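Local structure of carbohydrate binding family 6 (Clostridium thermocellum, 5A8C) at residues H283-A288 with Y297-C302; F36-A41 with S54-A59. The protein probably hydrolyses terminal alpha-L-arabinofuranosyl residues from arabinose-bearing polysaccharides, as a family 43 glycoside hydrolase built on a five-bladed beta-propeller. All coordinates share one frame; numbering follows the deposited sequence.

In the fold
The two contacts, their centres about 8 Å apart, show how a beta-propeller fastens its first strand to strands from the end of the chain. Contact 2 lies within the hairpin 36-45/48-56 near the N-terminus; contact 1 joins the end of strand 277-284 and the start of helix 286-291 to the start of strand 300-306 and the loop before it. Arg-299 links them: its NH2 makes a salt bridge of 2.8 Å with Asp-56 OD1, and its O lies 2.8 Å from Thr-37 N, a probable hydrogen bond. A bound Tris molecule, probably from the crystallisation liquor, is hydrogen-bonded by Arg-299 and Asp-39 and may mark the substrate pocket; the calcium ion is about 6 Å from the Asp-39 side chain.

Contact 1: H283-A288 with Y297-C302; sequences HNRTVA and YQRNVC
Asn-284 and Asn-300 form a hydrogen-bonded antiparallel pair, Asn-284 N to Asn-300 O at 2.9 Å and Asn-300 N to Asn-284 O at 2.8 Å. Their side chains share one face of the sheet, the amide planes turned 73° apart, and Asn-300 ND2 gives Asn-284 OD1 only a weak, bent bond. Asn-284 ND2 is hydrogen-bonded to Pro-260 O and Tyr-29 OH. The other end of the Asn-300 amide meets the start of helix 286-291. A chi1 of 59° sets its CG between the backbone N and the carbonyl carbon, and a chi2 of -89° turns the amide; OD1 then accepts an almost straight bond from Val-287 N at 3.1 Å, although that donor stands well above the carbonyl plane. A water gives its protons to the same OD1 and to Gln-298 O while accepting from Ala-288 N, so the helix turn is tied to the incoming loop.

Contacts of the Arg-299 methylenes with two flat groups follow. Its CD lies over one face of the His-283 ring, 3.6 Å from the centroid, a CH-pi contact. Its CG sits over the centre of the Arg-285 guanidinium, 3.6 Å above the plane. The two arginine side chains run side by side in the same direction; Arg-285 NH2 and Arg-299 NE come within 4.1 Å, a proximity of like charges probably eased by Asp-56 at Arg-299 and by oxygens of Asn-262, Asn-266, Pro-295 and Val-296 at Arg-285.

Strand 277-284 is the middle of a three-stranded sheet with 300-306 at one edge, and strand 36-45 packs against both segments through Phe-36 and Ala-38.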
ATOM      1  N   HIS A 283       9.262  -1.109  -2.698  1.00  5.01           N
ATOM      2  CA  HIS A 283      10.403  -0.332  -2.208  1.00  4.96           C
ATOM      3  C   HIS A 283      11.617  -1.192  -2.000  1.00  5.12           C
ATOM      4  O   HIS A 283      11.568  -2.419  -1.812  1.00  5.42           O
ATOM      5  CB  HIS A 283      10.064   0.488  -0.913  1.00  5.38           C
ATOM      6  CG  HIS A 283       9.768  -0.324   0.303  1.00  5.04           C
ATOM      7  ND1 HIS A 283       8.607  -0.161   1.007  1.00  5.27           N
ATOM      8  CD2 HIS A 283      10.550  -1.237   0.953  1.00  5.29           C
ATOM      9  CE1 HIS A 283       8.671  -0.983   2.016  1.00  5.49           C
ATOM     10  NE2 HIS A 283       9.810  -1.659   2.026  1.00  5.44           N
ATOM     11  N   ASN A 284      12.787  -0.524  -2.006  1.00  5.19           N
ATOM     12  CA  ASN A 284      14.011  -1.135  -1.536  1.00  5.38           C
ATOM     13  C   ASN A 284      14.824  -0.070  -0.833  1.00  5.30           C
ATOM     14  O   ASN A 284      14.276   0.943  -0.386  1.00  5.59           O
ATOM     15  CB  ASN A 284      14.763  -1.909  -2.640  1.00  5.86           C
ATOM     16  CG  ASN A 284      15.442  -1.059  -3.676  1.00  5.89           C
ATOM     17  OD1 ASN A 284      15.324   0.164  -3.658  1.00  6.80           O
ATOM     18  ND2 ASN A 284      16.139  -1.714  -4.579  1.00  7.45           N
ATOM     19  N   ARG A 285      16.112  -0.336  -0.636  1.00  5.82           N
ATOM     20  CA  ARG A 285      17.005   0.561   0.119  1.00  5.95           C
ATOM     21  C   ARG A 285      18.264   0.905  -0.659  1.00  6.10           C
ATOM     22  O   ARG A 285      19.314   1.102  -0.089  1.00  7.21           O
ATOM     23  CB  ARG A 285      17.267  -0.032   1.497  1.00  6.52           C
ATOM     24  CG  ARG A 285      16.003  -0.070   2.361  1.00  6.83           C
ATOM     25  CD  ARG A 285      15.995  -1.213   3.376  1.00  6.72           C
ATOM     26  NE  ARG A 285      15.024  -0.999   4.425  1.00  6.45           N
ATOM     27  CZ  ARG A 285      13.805  -1.550   4.527  1.00  5.75           C
ATOM     28  NH1 ARG A 285      13.292  -2.334   3.584  1.00  5.90           N
ATOM     29  NH2 ARG A 285      13.108  -1.311   5.610  1.00  6.75           N
ATOM     30  N   THR A 286      18.131   0.985  -2.008  1.00  6.15           N
ATOM     31  CA  THR A 286      19.285   1.244  -2.838  1.00  6.78           C
ATOM     32  C   THR A 286      19.825   2.650  -2.679  1.00  7.25           C
ATOM     33  O   THR A 286      21.056   2.868  -2.777  1.00  8.79           O
ATOM     34  CB  THR A 286      19.031   0.878  -4.278  1.00  7.96           C
ATOM     35  OG1 THR A 286      20.297   0.657  -4.929  1.00 10.22           O
ATOM     36  CG2 THR A 286      18.236   1.869  -5.006  1.00  8.83           C
ATOM     37  N   VAL A 287      18.981   3.666  -2.497  1.00  7.05           N
ATOM     38  CA  VAL A 287      19.466   5.025  -2.296  1.00  8.24           C
ATOM     39  C   VAL A 287      20.301   5.134  -1.052  1.00  8.21           C
ATOM     40  O   VAL A 287      21.427   5.676  -1.053  1.00  9.95           O
ATOM     41  CB  VAL A 287      18.321   6.058  -2.354  1.00  8.74           C
ATOM     42  CG1 VAL A 287      18.835   7.472  -2.024  1.00 10.14           C
ATOM     43  CG2 VAL A 287      17.591   6.017  -3.691  1.00  9.09           C
ATOM     44  N   ALA A 288      19.759   4.607   0.042  1.00  7.87           N
ATOM     45  CA  ALA A 288      20.526   4.578   1.294  1.00  8.59           C
ATOM     46  C   ALA A 288      21.829   3.813   1.112  1.00  9.11           C
ATOM     47  O   ALA A 288      22.888   4.260   1.587  1.00 10.87           O
ATOM     48  CB  ALA A 288      19.681   3.964   2.378  1.00  8.91           C
ATOM     49  N   TYR A 297      15.140   2.579   7.981  1.00  6.41           N
ATOM     50  CA  TYR A 297      13.992   3.489   7.847  1.00  6.98           C
ATOM     51  C   TYR A 297      14.262   4.542   6.770  1.00  6.50           C
ATOM     52  O   TYR A 297      13.747   5.669   6.864  1.00  7.04           O
ATOM     53  CB  TYR A 297      13.658   4.184   9.156  1.00  7.74           C
ATOM     54  CG  TYR A 297      13.385   3.202  10.283  1.00  8.25           C
ATOM     55  CD1 TYR A 297      12.248   2.414  10.285  1.00  9.13           C
ATOM     56  CD2 TYR A 297      14.275   3.066  11.318  1.00  9.49           C
ATOM     57  CE1 TYR A 297      11.981   1.522  11.299  1.00 10.35           C
ATOM     58  CE2 TYR A 297      14.033   2.150  12.351  1.00 10.82           C
ATOM     59  CZ  TYR A 297      12.915   1.374  12.300  1.00 10.89           C
ATOM     60  OH  TYR A 297      12.676   0.432  13.301  1.00 14.57           O
ATOM     61  N   GLN A 298      15.059   4.202   5.749  1.00  6.38           N
ATOM     62  CA  GLN A 298      15.354   5.125   4.650  1.00  6.46           C
ATOM     63  C   GLN A 298      15.238   4.360   3.358  1.00  6.07           C
ATOM     64  O   GLN A 298      16.226   3.970   2.726  1.00  6.83           O
ATOM     65  CB  GLN A 298      16.692   5.823   4.825  1.00  6.79           C
ATOM     66  CG  GLN A 298      16.633   6.856   5.965  1.00  7.08           C
ATOM     67  CD  GLN A 298      17.906   7.631   6.202  1.00  7.41           C
ATOM     68  OE1 GLN A 298      17.868   8.860   6.281  1.00  8.49           O
ATOM     69  NE2 GLN A 298      19.003   6.924   6.425  1.00  8.56           N
ATOM     70  N   ARG A 299      13.988   4.140   2.924  1.00  5.38           N
ATOM     71  CA  ARG A 299      13.635   3.339   1.760  1.00  5.58           C
ATOM     72  C   ARG A 299      13.484   4.230   0.521  1.00  5.45           C
ATOM     73  O   ARG A 299      13.427   5.448   0.618  1.00  5.94           O
ATOM     74  CB  ARG A 299      12.367   2.558   2.061  1.00  5.51           C
ATOM     75  CG  ARG A 299      12.568   1.490   3.140  1.00  5.83           C
ATOM     76  CD  ARG A 299      11.295   0.986   3.744  1.00  5.50           C
ATOM     77  NE  ARG A 299      10.757   1.916   4.728  1.00  5.55           N
ATOM     78  CZ  ARG A 299       9.639   1.665   5.400  1.00  5.31           C
ATOM     79  NH1 ARG A 299       9.078   0.469   5.366  1.00  5.71           N
ATOM     80  NH2 ARG A 299       9.066   2.620   6.101  1.00  6.15           N
ATOM     81  N   ASN A 300      13.363   3.585  -0.641  1.00  5.41           N
ATOM     82  CA  ASN A 300      13.003   4.302  -1.869  1.00  5.63           C
ATOM     83  C   ASN A 300      12.059   3.460  -2.699  1.00  5.12           C
ATOM     84  O   ASN A 300      12.193   2.225  -2.795  1.00  5.87           O
ATOM     85  CB  ASN A 300      14.231   4.724  -2.677  1.00  5.82           C
ATOM     86  CG  ASN A 300      15.079   3.532  -3.083  1.00  5.74           C
ATOM     87  OD1 ASN A 300      15.982   3.104  -2.375  1.00  6.26           O
ATOM     88  ND2 ASN A 300      14.777   2.979  -4.259  1.00  6.52           N
ATOM     89  N   VAL A 301      11.143   4.139  -3.374  1.00  5.46           N
ATOM     90  CA  VAL A 301      10.193   3.481  -4.268  1.00  5.51           C
ATOM     91  C   VAL A 301      10.890   2.866  -5.463  1.00  5.45           C
ATOM     92  O   VAL A 301      11.888   3.363  -5.996  1.00  6.64           O
ATOM     93  CB  VAL A 301       9.096   4.468  -4.665  1.00  6.19           C
ATOM     94  CG1 VAL A 301       9.640   5.653  -5.471  1.00  6.96           C
ATOM     95  CG2 VAL A 301       7.943   3.835  -5.398  1.00  7.49           C
ATOM     96  N   CYS A 302      10.295   1.785  -5.990  1.00  6.10           N
ATOM     97  CA  CYS A 302      10.691   1.038  -7.164  1.00  6.08           C
ATOM     98  C   CYS A 302       9.461   0.682  -7.995  1.00  5.69           C
ATOM     99  O   CYS A 302       8.364   0.595  -7.454  1.00  5.90           O
ATOM    100  CB  CYS A 302      11.449  -0.240  -6.788  1.00  6.71           C
ATOM    101  SG  CYS A 302      12.999  -0.044  -5.914  1.00  7.72           S
TER
HETATM  102  O   HOH W   1      16.982   3.955   0.084  1.00  6.94           O

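Contact 2: F36-A41 with S54-A59; sequences FTADPA and SHDSDA
Ser-54 and Asp-39 meet part-way along an antiparallel beta hairpin, where strand 36-45 turns a corner at Asp-39; strands 36-45 and 48-56 are the first two of a four-stranded propeller blade. Ser-54 OG donates to Asp-39 OD2 at 2.7 Å, using the anti lone pair of that oxygen. Ser-54 OG lies beside its own backbone N, which turns it toward the carboxylate. Asp-39 OD2 also bonds to the Tris molecule; Ser-54, held in turn by Ala-103 N, would help to fix the rotation of the carboxylate.

Next to this bond, Ala-38 and Ser-54 form a hydrogen-bonded antiparallel pair, with Ala-38 N to Ser-54 O at 2.9 Å. Their CB atoms share a face with Asp-56, the partner of Arg-299, whose OD2 approaches Ala-38 CB. Beyond them, Phe-36 CB packs on Asp-56 CB at 3.6 Å. The Phe-36 ring carries Asp-58 OD1 at its edge, the ring and carboxylate planes being 81° apart, and a water links Phe-36 N with Asp-56 O and Asp-58 OD1.

Across the strands, Thr-37 and His-55 direct their side chains to the other face. CG of His-55 is anti to its backbone N (chi1 172°), and the ring turns its ND1 edge to the other strand, where ND1 donates to Phe-36 O at 3.3 Å, the acceptor lying only 7° out of the imidazole plane.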
ATOM      1  N   PHE A  36      13.246  10.020   1.041  1.00  6.83           N
ATOM      2  CA  PHE A  36      13.014   8.577   1.154  1.00  6.30           C
ATOM      3  C   PHE A  36      11.513   8.260   1.154  1.00  6.00           C
ATOM      4  O   PHE A  36      10.702   8.995   1.734  1.00  6.97           O
ATOM      5  CB  PHE A  36      13.722   8.065   2.423  1.00  6.72           C
ATOM      6  CG  PHE A  36      15.220   8.218   2.348  1.00  6.91           C
ATOM      7  CD1 PHE A  36      15.939   7.411   1.478  1.00  7.49           C
ATOM      8  CD2 PHE A  36      15.886   9.163   3.107  1.00  7.86           C
ATOM      9  CE1 PHE A  36      17.316   7.572   1.365  1.00  8.59           C
ATOM     10  CE2 PHE A  36      17.265   9.332   2.969  1.00  9.37           C
ATOM     11  CZ  PHE A  36      17.966   8.523   2.113  1.00  9.35           C
ATOM     12  N   THR A  37      11.181   7.158   0.490  1.00  5.99           N
ATOM     13  CA  THR A  37       9.789   6.775   0.236  1.00  6.30           C
ATOM     14  C   THR A  37       9.638   5.282   0.391  1.00  5.70           C
ATOM     15  O   THR A  37      10.525   4.490   0.055  1.00  6.28           O
ATOM     16  CB  THR A  37       9.386   7.159  -1.229  1.00  7.13           C
ATOM     17  OG1 THR A  37      10.300   6.663  -2.196  1.00  7.31           O
ATOM     18  CG2 THR A  37       9.235   8.675  -1.354  1.00  7.47           C
ATOM     19  N   ALA A  38       8.448   4.865   0.868  1.00  5.45           N
ATOM     20  CA  ALA A  38       8.183   3.457   1.151  1.00  5.29           C
ATOM     21  C   ALA A  38       6.695   3.147   0.944  1.00  4.72           C
ATOM     22  O   ALA A  38       5.852   4.048   0.816  1.00  5.47           O
ATOM     23  CB  ALA A  38       8.547   3.114   2.591  1.00  6.15           C
ATOM     24  N   ASP A  39       6.406   1.859   0.901  1.00  4.76           N
ATOM     25  CA  ASP A  39       4.982   1.400   0.999  1.00  4.74           C
ATOM     26  C   ASP A  39       4.080   2.016  -0.053  1.00  4.66           C
ATOM     27  O   ASP A  39       3.017   2.566   0.247  1.00  5.43           O
ATOM     28  CB  ASP A  39       4.412   1.703   2.394  1.00  5.25           C
ATOM     29  CG  ASP A  39       5.317   1.298   3.517  1.00  5.04           C
ATOM     30  OD1 ASP A  39       5.948   0.236   3.449  1.00  5.35           O
ATOM     31  OD2 ASP A  39       5.325   2.078   4.544  1.00  5.89           O
ATOM     32  N   PRO A  40       4.495   1.984  -1.328  1.00  4.88           N
ATOM     33  CA  PRO A  40       3.733   2.700  -2.349  1.00  4.93           C
ATOM     34  C   PRO A  40       2.328   2.181  -2.599  1.00  4.72           C
ATOM     35  O   PRO A  40       2.075   0.954  -2.499  1.00  5.71           O
ATOM     36  CB  PRO A  40       4.595   2.524  -3.581  1.00  5.90           C
ATOM     37  CG  PRO A  40       5.298   1.214  -3.373  1.00  5.57           C
ATOM     38  CD  PRO A  40       5.627   1.239  -1.902  1.00  5.60           C
ATOM     39  N   ALA A  41       1.479   3.083  -3.051  1.00  5.14           N
ATOM     40  CA  ALA A  41       0.192   2.773  -3.651  1.00  5.58           C
ATOM     41  C   ALA A  41       0.047   3.658  -4.886  1.00  5.45           C
ATOM     42  O   ALA A  41       0.590   4.751  -4.940  1.00  8.80           O
ATOM     43  CB  ALA A  41      -0.948   2.988  -2.666  1.00  6.84           C
ATOM     44  N   SER A  54       4.538   6.281   1.908  1.00  5.52           N
ATOM     45  CA  SER A  54       5.050   6.705   3.208  1.00  5.58           C
ATOM     46  C   SER A  54       6.284   7.572   2.994  1.00  5.67           C
ATOM     47  O   SER A  54       7.193   7.125   2.280  1.00  6.28           O
ATOM     48  CB  SER A  54       5.510   5.466   3.986  1.00  5.47           C
ATOM     49  OG  SER A  54       4.438   4.634   4.347  1.00  6.02           O
ATOM     50  N   HIS A  55       6.337   8.762   3.569  1.00  5.59           N
ATOM     51  CA  HIS A  55       7.577   9.554   3.539  1.00  6.02           C
ATOM     52  C   HIS A  55       8.449   9.152   4.730  1.00  6.07           C
ATOM     53  O   HIS A  55       8.101   9.434   5.876  1.00  7.48           O
ATOM     54  CB  HIS A  55       7.256  11.001   3.599  1.00  7.20           C
ATOM     55  CG  HIS A  55       8.468  11.892   3.758  1.00  8.00           C
ATOM     56  ND1 HIS A  55       9.746  11.751   3.270  1.00  9.74           N
ATOM     57  CD2 HIS A  55       8.477  13.032   4.480  1.00  7.58           C
ATOM     58  CE1 HIS A  55      10.482  12.785   3.706  1.00  7.80           C
ATOM     59  NE2 HIS A  55       9.723  13.581   4.427  1.00 11.19           N
ATOM     60  N   ASP A  56       9.506   8.385   4.472  1.00  6.21           N
ATOM     61  CA  ASP A  56      10.492   8.059   5.480  1.00  6.68           C
ATOM     62  C   ASP A  56      11.310   9.314   5.762  1.00  6.57           C
ATOM     63  O   ASP A  56      12.109   9.723   4.916  1.00  7.88           O
ATOM     64  CB  ASP A  56      11.447   6.929   5.007  1.00  6.86           C
ATOM     65  CG  ASP A  56      10.954   5.516   5.217  1.00  6.06           C
ATOM     66  OD1 ASP A  56      10.072   5.261   6.066  1.00  6.84           O
ATOM     67  OD2 ASP A  56      11.557   4.629   4.539  1.00  6.77           O
ATOM     68  N   SER A  57      11.129   9.922   6.913  1.00  7.27           N
ATOM     69  CA  SER A  57      11.885  11.128   7.250  1.00  7.89           C
ATOM     70  C   SER A  57      13.381  10.831   7.290  1.00  7.17           C
ATOM     71  O   SER A  57      13.812   9.734   7.628  1.00  7.93           O
ATOM     72  CB  SER A  57      11.488  11.653   8.604  1.00  9.10           C
ATOM     73  OG  SER A  57      10.102  11.964   8.633  1.00  9.92           O
ATOM     74  N   ASP A  58      14.206  11.812   6.919  1.00  7.82           N
ATOM     75  CA  ASP A  58      15.627  11.632   7.073  1.00  7.80           C
ATOM     76  C   ASP A  58      15.947  11.155   8.489  1.00  7.41           C
ATOM     77  O   ASP A  58      15.402  11.666   9.471  1.00  7.99           O
ATOM     78  CB  ASP A  58      16.328  12.948   6.776  1.00  9.21           C
ATOM     79  CG  ASP A  58      16.176  13.376   5.322  1.00 10.76           C
ATOM     80  OD1 ASP A  58      15.855  12.565   4.440  1.00 11.92           O
ATOM     81  OD2 ASP A  58      16.391  14.603   5.076  1.00 13.79           O
ATOM     82  N   ALA A  59      16.859  10.212   8.593  1.00  7.70           N
ATOM     83  CA  ALA A  59      17.179   9.579   9.867  1.00  8.34           C
ATOM     84  C   ALA A  59      17.604  10.560  10.933  1.00  8.75           C
ATOM     85  O   ALA A  59      18.329  11.510  10.609  1.00 10.85           O
ATOM     86  CB  ALA A  59      18.236   8.501   9.694  1.00 11.07           C
TER
HETATM   87  O   HOH W   2      13.283  11.734   3.451  1.00  8.76           O